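Local coordinates for collectin placenta 1 (Mus musculus, PDB 2OX9), which acts as a scavenger receptor C-type lectin, whose calcium-dependent carbohydrate-recognition domain binds the leukocyte glycan Lewis(x), at residues E22-I25 with F26-K30; R46-Q49 with Q50-K54. All blocks are in the same frame, centred on the assembly; numbering follows the deposited sequence.

Contact 1: residues E22-I25 with F26-K30; sequences EKEI and FEDAK
Ile25, at the N-cap position of helix 26-35, lays its side chain over the first turn against Asp28 and Glu27. With chi1 at 60°, CG1 stands between its own backbone N and carbonyl carbon, a torsion that carries the ethyl arm forward over the turn. CG1 of Ile25 lies 3.5 Å from OD1 of Asp28, and CD1 of Ile25 reaches 3.4 Å from CG of Glu27, whose chain runs alongside it in the same direction. The carbonyl O of Ile25 accepts the helix's opening bond from Ala29 N, 3.0 Å long and nearly in line with C=O; Asp28 N adds a weak, bent one. One residue earlier, CB of Glu24 packs 3.8 Å from CB of Asp28. Their carboxylates would probably repel, with OE1 of Glu24 3.9 Å from OD1 of Asp28, but one water donates to both oxygens and accepts from Ile25 N at 2.8 Å, so it bridges the acids and occupies the amide. Phe26 turns the other way, its ring meeting Trp63 edge to face. The arrangement is a helix N-terminus whose capping residue has a hydrocarbon side chain, at the entry to the first helix of the C-type lectin fold.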
loop_
_atom_site.group_PDB
_atom_site.type_symbol
_atom_site.label_atom_id
_atom_site.label_comp_id
_atom_site.label_asym_id
_atom_site.label_seq_id
_atom_site.Cartn_x
_atom_site.Cartn_y
_atom_site.Cartn_z
ATOM N N GLU A 22 -1.526 13.645 0.234
ATOM C CA GLU A 22 -1.865 13.648 -1.181
ATOM C C GLU A 22 -2.766 12.452 -1.470
ATOM O O GLU A 22 -2.612 11.394 -0.860
ATOM C CB GLU A 22 -0.600 13.546 -2.048
ATOM C CG GLU A 22 0.334 14.763 -2.016
ATOM C CD GLU A 22 1.319 14.740 -0.855
ATOM O OE1 GLU A 22 1.190 13.866 0.031
ATOM O OE2 GLU A 22 2.227 15.602 -0.829
ATOM N N LYS A 23 -3.707 12.630 -2.393
ATOM C CA LYS A 23 -4.628 11.566 -2.798
ATOM C C LYS A 23 -4.406 11.363 -4.296
ATOM O O LYS A 23 -4.521 12.320 -5.068
ATOM C CB LYS A 23 -6.083 11.978 -2.540
ATOM C CG LYS A 23 -6.403 12.356 -1.091
ATOM C CD LYS A 23 -7.910 12.530 -0.891
ATOM C CE LYS A 23 -8.248 13.153 0.461
ATOM N NZ LYS A 23 -7.735 12.364 1.618
ATOM N N GLU A 24 -4.095 10.136 -4.713
ATOM C CA GLU A 24 -3.823 9.857 -6.130
ATOM C C GLU A 24 -4.189 8.430 -6.562
ATOM O O GLU A 24 -4.409 7.555 -5.725
ATOM C CB GLU A 24 -2.334 10.064 -6.410
ATOM C CG GLU A 24 -1.743 11.370 -5.898
ATOM C CD GLU A 24 -2.107 12.562 -6.759
ATOM O OE1 GLU A 24 -1.845 12.517 -7.978
ATOM O OE2 GLU A 24 -2.642 13.550 -6.215
ATOM N N ILE A 25 -4.248 8.196 -7.870
ATOM C CA ILE A 25 -4.536 6.854 -8.365
ATOM C C ILE A 25 -3.261 6.065 -8.089
ATOM O O ILE A 25 -2.216 6.666 -7.823
ATOM C CB ILE A 25 -4.834 6.832 -9.885
ATOM C CG1 ILE A 25 -3.638 7.361 -10.676
ATOM C CG2 ILE A 25 -6.067 7.652 -10.179
ATOM C CD1 ILE A 25 -3.853 7.314 -12.190
ATOM N N PHE A 26 -3.330 4.738 -8.172
ATOM C CA PHE A 26 -2.163 3.907 -7.876
ATOM C C PHE A 26 -0.868 4.276 -8.581
ATOM O O PHE A 26 0.156 4.461 -7.927
ATOM C CB PHE A 26 -2.443 2.435 -8.161
ATOM C CG PHE A 26 -1.360 1.505 -7.665
ATOM C CD1 PHE A 26 -1.297 1.146 -6.314
ATOM C CD2 PHE A 26 -0.409 0.988 -8.537
ATOM C CE1 PHE A 26 -0.310 0.284 -5.841
ATOM C CE2 PHE A 26 0.592 0.122 -8.074
ATOM C CZ PHE A 26 0.638 -0.230 -6.719
ATOM N N GLU A 27 -0.902 4.370 -9.908
ATOM C CA GLU A 27 0.305 4.683 -10.670
ATOM C C GLU A 27 0.906 6.036 -10.336
ATOM O O GLU A 27 2.126 6.220 -10.407
ATOM C CB GLU A 27 0.044 4.589 -12.180
ATOM C CG GLU A 27 -0.991 5.553 -12.727
ATOM C CD GLU A 27 -0.900 5.700 -14.242
ATOM O OE1 GLU A 27 -0.990 4.679 -14.957
ATOM O OE2 GLU A 27 -0.738 6.845 -14.719
ATOM N N ASP A 28 0.054 6.989 -9.982
ATOM C CA ASP A 28 0.538 8.311 -9.624
ATOM C C ASP A 28 1.173 8.257 -8.230
ATOM O O ASP A 28 2.144 8.964 -7.949
ATOM C CB ASP A 28 -0.615 9.325 -9.663
ATOM C CG ASP A 28 -0.999 9.731 -11.093
ATOM O OD1 ASP A 28 -2.027 10.420 -11.266
ATOM O OD2 ASP A 28 -0.272 9.368 -12.046
ATOM N N ALA A 29 0.625 7.409 -7.360
ATOM C CA ALA A 29 1.155 7.251 -6.010
ATOM C C ALA A 29 2.547 6.607 -6.101
ATOM O O ALA A 29 3.494 7.004 -5.417
ATOM C CB ALA A 29 0.221 6.364 -5.189
ATOM N N LYS A 30 2.647 5.604 -6.960
ATOM C CA LYS A 30 3.893 4.878 -7.186
ATOM C C LYS A 30 4.962 5.846 -7.676
ATOM O O LYS A 30 6.114 5.790 -7.260
ATOM C CB LYS A 30 3.646 3.794 -8.240
ATOM C CG LYS A 30 4.887 3.068 -8.719
ATOM C CD LYS A 30 4.495 1.848 -9.552
ATOM C CE LYS A 30 5.722 1.100 -10.050
ATOM N NZ LYS A 30 5.347 -0.212 -10.663
HETATM O O HOH W 1 -3.689 10.632 -9.160
#

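Contact 2: residues R46-Q49 with Q50-K54; sequences REEQ and QWIKK. With CA (calcium ion), chain L.
Glu48 and Ile52, one turn apart on helix 46-54, run side by side and point the same way. From CB, the glutamate sets CG anti to its backbone N (chi1 -175°) and stays extended, which carries the carboxylate clear of the helix. CG of Glu48 passes 4.1 Å from CD1 of Ile52. CD of Glu48 sits 3.1 Å from a calcium ion. OE1 of Glu48 binds this ion at 2.5 Å and is also hydrogen-bonded to Tyr17 OH, while OE2 of Glu48 stands farther from the metal, 2.9 Å away. Two waters, the nearer at 2.2 Å from the calcium, join Phe42 O, Asn44 and Glu129 in the coordination shell. Glu48 O accepts from Ile52 N at 3.0 Å, and CG1 of Ile52 lies 3.2 Å from that oxygen. The amides of Gln50, Trp51 and Lys53 make the same i+4 to i bond to the carbonyls of Arg46, Glu47 and Gln49, so the backbone that carries Glu48 is regular helix. Gln49 OE1 accepts a hydrogen bond from Trp115 NE1. The helix lies with Trp51 stacked on Phe12 of strand 10-12, Ile52 against Ile43 in the preceding loop, and Glu48 reaching through the calcium to Glu129 of strand 125-131.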
loop_
_atom_site.group_PDB
_atom_site.type_symbol
_atom_site.label_atom_id
_atom_site.label_comp_id
_atom_site.label_asym_id
_atom_site.label_seq_id
_atom_site.Cartn_x
_atom_site.Cartn_y
_atom_site.Cartn_z
ATOM N N ARG A 46 3.756 -8.470 11.113
ATOM C CA ARG A 46 2.642 -7.971 11.907
ATOM C C ARG A 46 3.049 -6.728 12.706
ATOM O O ARG A 46 2.221 -5.854 12.949
ATOM C CB ARG A 46 2.108 -9.052 12.857
ATOM C CG ARG A 46 3.137 -9.634 13.806
ATOM C CD ARG A 46 2.481 -10.596 14.793
ATOM N NE ARG A 46 3.455 -11.207 15.697
ATOM C CZ ARG A 46 3.128 -11.953 16.750
ATOM N NH1 ARG A 46 1.849 -12.178 17.034
ATOM N NH2 ARG A 46 4.077 -12.471 17.523
ATOM N N GLU A 47 4.320 -6.637 13.093
ATOM C CA GLU A 47 4.776 -5.480 13.863
ATOM C C GLU A 47 4.769 -4.229 13.002
ATOM O O GLU A 47 4.377 -3.160 13.464
ATOM C CB GLU A 47 6.186 -5.689 14.416
ATOM C CG GLU A 47 6.308 -6.831 15.392
ATOM C CD GLU A 47 7.030 -8.012 14.791
ATOM O OE1 GLU A 47 6.607 -8.481 13.707
ATOM O OE2 GLU A 47 8.022 -8.465 15.405
ATOM N N GLU A 48 5.204 -4.362 11.752
ATOM C CA GLU A 48 5.222 -3.215 10.851
ATOM C C GLU A 48 3.772 -2.841 10.520
ATOM O O GLU A 48 3.432 -1.668 10.392
ATOM C CB GLU A 48 5.990 -3.546 9.559
ATOM C CG GLU A 48 6.157 -2.346 8.626
ATOM C CD GLU A 48 6.942 -2.663 7.360
ATOM O OE1 GLU A 48 7.432 -1.711 6.719
ATOM O OE2 GLU A 48 7.057 -3.853 6.993
ATOM N N GLN A 49 2.924 -3.857 10.396
ATOM C CA GLN A 49 1.508 -3.655 10.093
ATOM C C GLN A 49 0.805 -2.887 11.205
ATOM O O GLN A 49 0.020 -1.978 10.943
ATOM C CB GLN A 49 0.806 -5.011 9.906
ATOM C CG GLN A 49 -0.711 -4.930 9.830
ATOM C CD GLN A 49 -1.199 -4.120 8.650
ATOM O OE1 GLN A 49 -0.741 -4.301 7.519
ATOM N NE2 GLN A 49 -2.147 -3.228 8.902
ATOM N N GLN A 50 1.075 -3.282 12.444
ATOM C CA GLN A 50 0.475 -2.647 13.606
ATOM C C GLN A 50 0.902 -1.190 13.729
ATOM O O GLN A 50 0.078 -0.317 14.023
ATOM C CB GLN A 50 0.871 -3.390 14.878
ATOM C CG GLN A 50 -0.270 -4.144 15.558
ATOM C CD GLN A 50 -1.461 -3.252 15.888
ATOM O OE1 GLN A 50 -1.319 -2.212 16.537
ATOM N NE2 GLN A 50 -2.646 -3.658 15.439
ATOM N N TRP A 51 2.189 -0.937 13.527
ATOM C CA TRP A 51 2.731 0.418 13.614
ATOM C C TRP A 51 2.096 1.275 12.518
ATOM O O TRP A 51 1.769 2.442 12.736
ATOM C CB TRP A 51 4.249 0.387 13.429
ATOM C CG TRP A 51 4.913 1.713 13.612
ATOM C CD1 TRP A 51 5.237 2.314 14.792
ATOM C CD2 TRP A 51 5.302 2.618 12.579
ATOM N NE1 TRP A 51 5.807 3.543 14.560
ATOM C CE2 TRP A 51 5.855 3.758 13.207
ATOM C CE3 TRP A 51 5.233 2.581 11.180
ATOM C CZ2 TRP A 51 6.333 4.851 12.486
ATOM C CZ3 TRP A 51 5.712 3.675 10.460
ATOM C CH2 TRP A 51 6.253 4.791 11.114
ATOM N N ILE A 52 1.923 0.692 11.334
ATOM C CA ILE A 52 1.319 1.426 10.230
ATOM C C ILE A 52 -0.147 1.717 10.522
ATOM O O ILE A 52 -0.643 2.812 10.231
ATOM C CB ILE A 52 1.438 0.642 8.902
ATOM C CG1 ILE A 52 2.870 0.740 8.378
ATOM C CG2 ILE A 52 0.463 1.197 7.860
ATOM C CD1 ILE A 52 3.114 -0.071 7.108
ATOM N N LYS A 53 -0.826 0.734 11.116
ATOM C CA LYS A 53 -2.239 0.859 11.451
ATOM C C LYS A 53 -2.534 2.093 12.307
ATOM O O LYS A 53 -3.498 2.817 12.064
ATOM C CB LYS A 53 -2.712 -0.397 12.195
ATOM C CG LYS A 53 -4.154 -0.327 12.667
ATOM C CD LYS A 53 -4.438 -1.372 13.722
ATOM C CE LYS A 53 -5.798 -1.150 14.354
ATOM N NZ LYS A 53 -6.113 -2.209 15.342
ATOM N N LYS A 54 -1.701 2.345 13.304
ATOM C CA LYS A 54 -1.945 3.485 14.179
ATOM C C LYS A 54 -1.698 4.850 13.542
ATOM O O LYS A 54 -2.146 5.875 14.065
ATOM C CB LYS A 54 -1.145 3.316 15.468
ATOM C CG LYS A 54 -1.748 2.246 16.381
ATOM C CD LYS A 54 -0.707 1.638 17.284
ATOM C CE LYS A 54 -1.276 0.489 18.097
ATOM N NZ LYS A 54 -0.180 -0.315 18.725
HETATM CA CA CA L . 8.636 -2.785 4.804
HETATM O O HOH W 2 10.482 -3.276 5.971
HETATM O O HOH W 3 10.001 -3.380 2.957
#

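How the contacts relate
Contact 1 closes before contact 2 opens: residues 22-30 enter and begin helix 26-35, strand 39-40 follows, and residues 46-54 form the next helix. The centres lie 21 Å apart, on opposite sides of the chain's centre, and the nearest atoms are about 13 Å apart. What they share is strand 125-131, which meets Ala29 through Phe126 and supplies Glu129 to the calcium bound by Glu48. Helix 26-35 touches strands 39-40 and 125-131, and helix 46-54 touches strand 10-12, all in one mixed sheet of the C-type lectin domain. The calcium of contact 2 is distinct from the one in the glycan pocket, consistent with a structural rather than a sugar-binding role.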